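Local atomic coordinates of topoisomerase IV subunit A (Escherichia coli, PDB entry 1ZVT), a protein that forms part of a type II DNA topoisomerase that decatenates DNA and removes supercoils, its C-terminal domain probably binding DNA. Residues A[145-150]-A[191-196]. Residues are numbered along the deposited sequence; the frame is centred on the assembly and turned at random.
Sequences DMLLAI and AQLYVL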
loop_
_atom_site.group_PDB
_atom_site.type_symbol
_atom_site.label_atom_id
_atom_site.label_comp_id
_atom_site.label_asym_id
_atom_site.label_seq_id
_atom_site.Cartn_x
_atom_site.Cartn_y
_atom_site.Cartn_z
ATOM N N ASP A 145 8.472 -14.848 2.280
ATOM C CA ASP A 145 8.950 -13.550 2.757
ATOM C C ASP A 145 8.461 -13.275 4.189
ATOM O O ASP A 145 7.513 -13.917 4.664
ATOM C CB ASP A 145 8.499 -12.443 1.797
ATOM C CG ASP A 145 9.344 -12.379 0.493
ATOM O OD1 ASP A 145 10.369 -13.093 0.361
ATOM O OD2 ASP A 145 8.959 -11.598 -0.416
ATOM N N MET A 146 9.134 -12.340 4.868
ATOM C CA MET A 146 8.789 -11.961 6.242
ATOM C C MET A 146 7.984 -10.669 6.226
ATOM O O MET A 146 8.273 -9.760 5.461
ATOM C CB MET A 146 10.042 -11.704 7.079
ATOM C CG MET A 146 10.978 -12.891 7.190
ATOM S SD MET A 146 10.145 -14.263 7.996
ATOM C CE MET A 146 9.903 -13.665 9.621
ATOM N N LEU A 147 6.967 -10.603 7.064
ATOM C CA LEU A 147 6.223 -9.366 7.310
ATOM C C LEU A 147 6.924 -8.649 8.457
ATOM O O LEU A 147 7.291 -9.278 9.446
ATOM C CB LEU A 147 4.771 -9.714 7.703
ATOM C CG LEU A 147 3.794 -8.577 8.036
ATOM C CD1 LEU A 147 2.365 -9.028 7.773
ATOM C CD2 LEU A 147 3.963 -8.091 9.482
ATOM N N LEU A 148 7.133 -7.346 8.310
ATOM C CA LEU A 148 7.776 -6.562 9.355
ATOM C C LEU A 148 6.884 -5.371 9.632
ATOM O O LEU A 148 6.517 -4.622 8.708
ATOM C CB LEU A 148 9.182 -6.109 8.933
ATOM C CG LEU A 148 9.893 -5.209 9.941
ATOM C CD1 LEU A 148 10.183 -5.912 11.271
ATOM C CD2 LEU A 148 11.180 -4.648 9.364
ATOM N N ALA A 149 6.456 -5.259 10.886
ATOM C CA ALA A 149 5.574 -4.172 11.287
ATOM C C ALA A 149 6.294 -3.310 12.289
ATOM O O ALA A 149 6.986 -3.820 13.174
ATOM C CB ALA A 149 4.293 -4.753 11.973
ATOM N N ILE A 150 6.131 -1.992 12.160
ATOM C CA ILE A 150 6.714 -1.037 13.106
ATOM C C ILE A 150 5.598 -0.097 13.539
ATOM O O ILE A 150 4.917 0.473 12.690
ATOM C CB ILE A 150 7.842 -0.173 12.454
ATOM C CG1 ILE A 150 8.906 -1.104 11.825
ATOM C CG2 ILE A 150 8.446 0.790 13.506
ATOM C CD1 ILE A 150 9.995 -0.300 11.066
ATOM N N ALA A 191 2.769 2.191 11.869
ATOM C CA ALA A 191 3.487 3.255 11.140
ATOM C C ALA A 191 4.092 2.797 9.836
ATOM O O ALA A 191 4.069 3.555 8.853
ATOM C CB ALA A 191 4.606 3.816 12.004
ATOM N N GLN A 192 4.686 1.608 9.841
ATOM C CA GLN A 192 5.313 1.068 8.635
ATOM C C GLN A 192 4.992 -0.409 8.556
ATOM O O GLN A 192 4.923 -1.075 9.592
ATOM C CB GLN A 192 6.834 1.178 8.713
ATOM C CG GLN A 192 7.376 2.597 8.970
ATOM C CD GLN A 192 7.594 3.420 7.730
ATOM O OE1 GLN A 192 7.715 4.642 7.820
ATOM N NE2 GLN A 192 7.696 2.774 6.582
ATOM N N LEU A 193 4.826 -0.920 7.346
ATOM C CA LEU A 193 4.558 -2.341 7.170
ATOM C C LEU A 193 5.213 -2.812 5.896
ATOM O O LEU A 193 4.875 -2.313 4.793
ATOM C CB LEU A 193 3.035 -2.565 7.046
ATOM C CG LEU A 193 2.497 -4.000 6.907
ATOM C CD1 LEU A 193 2.877 -4.851 8.133
ATOM C CD2 LEU A 193 0.977 -4.003 6.748
ATOM N N TYR A 194 6.105 -3.783 6.027
ATOM C CA TYR A 194 6.875 -4.280 4.862
ATOM C C TYR A 194 6.746 -5.775 4.691
ATOM O O TYR A 194 6.428 -6.481 5.641
ATOM C CB TYR A 194 8.362 -3.995 5.085
ATOM C CG TYR A 194 8.712 -2.625 5.578
ATOM C CD1 TYR A 194 9.239 -2.452 6.859
ATOM C CD2 TYR A 194 8.557 -1.507 4.766
ATOM C CE1 TYR A 194 9.605 -1.190 7.313
ATOM C CE2 TYR A 194 8.907 -0.232 5.224
ATOM C CZ TYR A 194 9.426 -0.102 6.496
ATOM O OH TYR A 194 9.790 1.123 6.992
ATOM N N VAL A 195 7.062 -6.263 3.487
ATOM C CA VAL A 195 7.234 -7.686 3.273
ATOM C C VAL A 195 8.616 -7.800 2.659
ATOM O O VAL A 195 8.910 -7.150 1.628
ATOM C CB VAL A 195 6.123 -8.313 2.404
ATOM C CG1 VAL A 195 6.449 -9.760 2.121
ATOM C CG2 VAL A 195 4.751 -8.199 3.117
ATOM N N LEU A 196 9.482 -8.523 3.359
ATOM C CA LEU A 196 10.904 -8.548 3.047
ATOM C C LEU A 196 11.346 -9.987 2.881
ATOM O O LEU A 196 10.888 -10.874 3.595
ATOM C CB LEU A 196 11.750 -8.002 4.206
ATOM C CG LEU A 196 11.391 -6.877 5.166
ATOM C CD1 LEU A 196 12.084 -7.105 6.509
ATOM C CD2 LEU A 196 11.830 -5.574 4.564
#
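L148 and Y194 run alongside each other in the same direction from two antiparallel strands, 146-150 and 191-196. The strands pair within one four-stranded blade of the beta-pinwheel, the DNA-binding C-terminal fold of this family. One methyl of L148 and one of I150 meet the Y194 ring at its rim, close to its plane. L148 CD2 sits 3.9 Å from Y194 CD1, and I150 CD1 reaches Y194 CE1. L148 CD2 also touches L196 CD1, where the two leucines cross obliquely. L202 of strand 201-206 packs on L148, Y194 and L196.

The other face carries L147, A149, L193 and V195. L193 has CG anti to the backbone N (chi1 -178°), and chi2 of 61° then turns CD1 to within 3.7 Å of L147 CD2. L99 of strand 97-101 packs on L147, L193 and V195, joining this blade to its neighbour. Just before strand 146-150, D145 CB lies 3.4 Å from V195 CG1, while D145 OD2 accepts a hydrogen bond from D142 N. An alanine here would probably leave D142 N without its carboxylate acceptor. A classic beta bulge sets A191 and Q192 both opposite I150, whose O accepts from A191 N (2.9 Å) and Q192 N (3.1 Å).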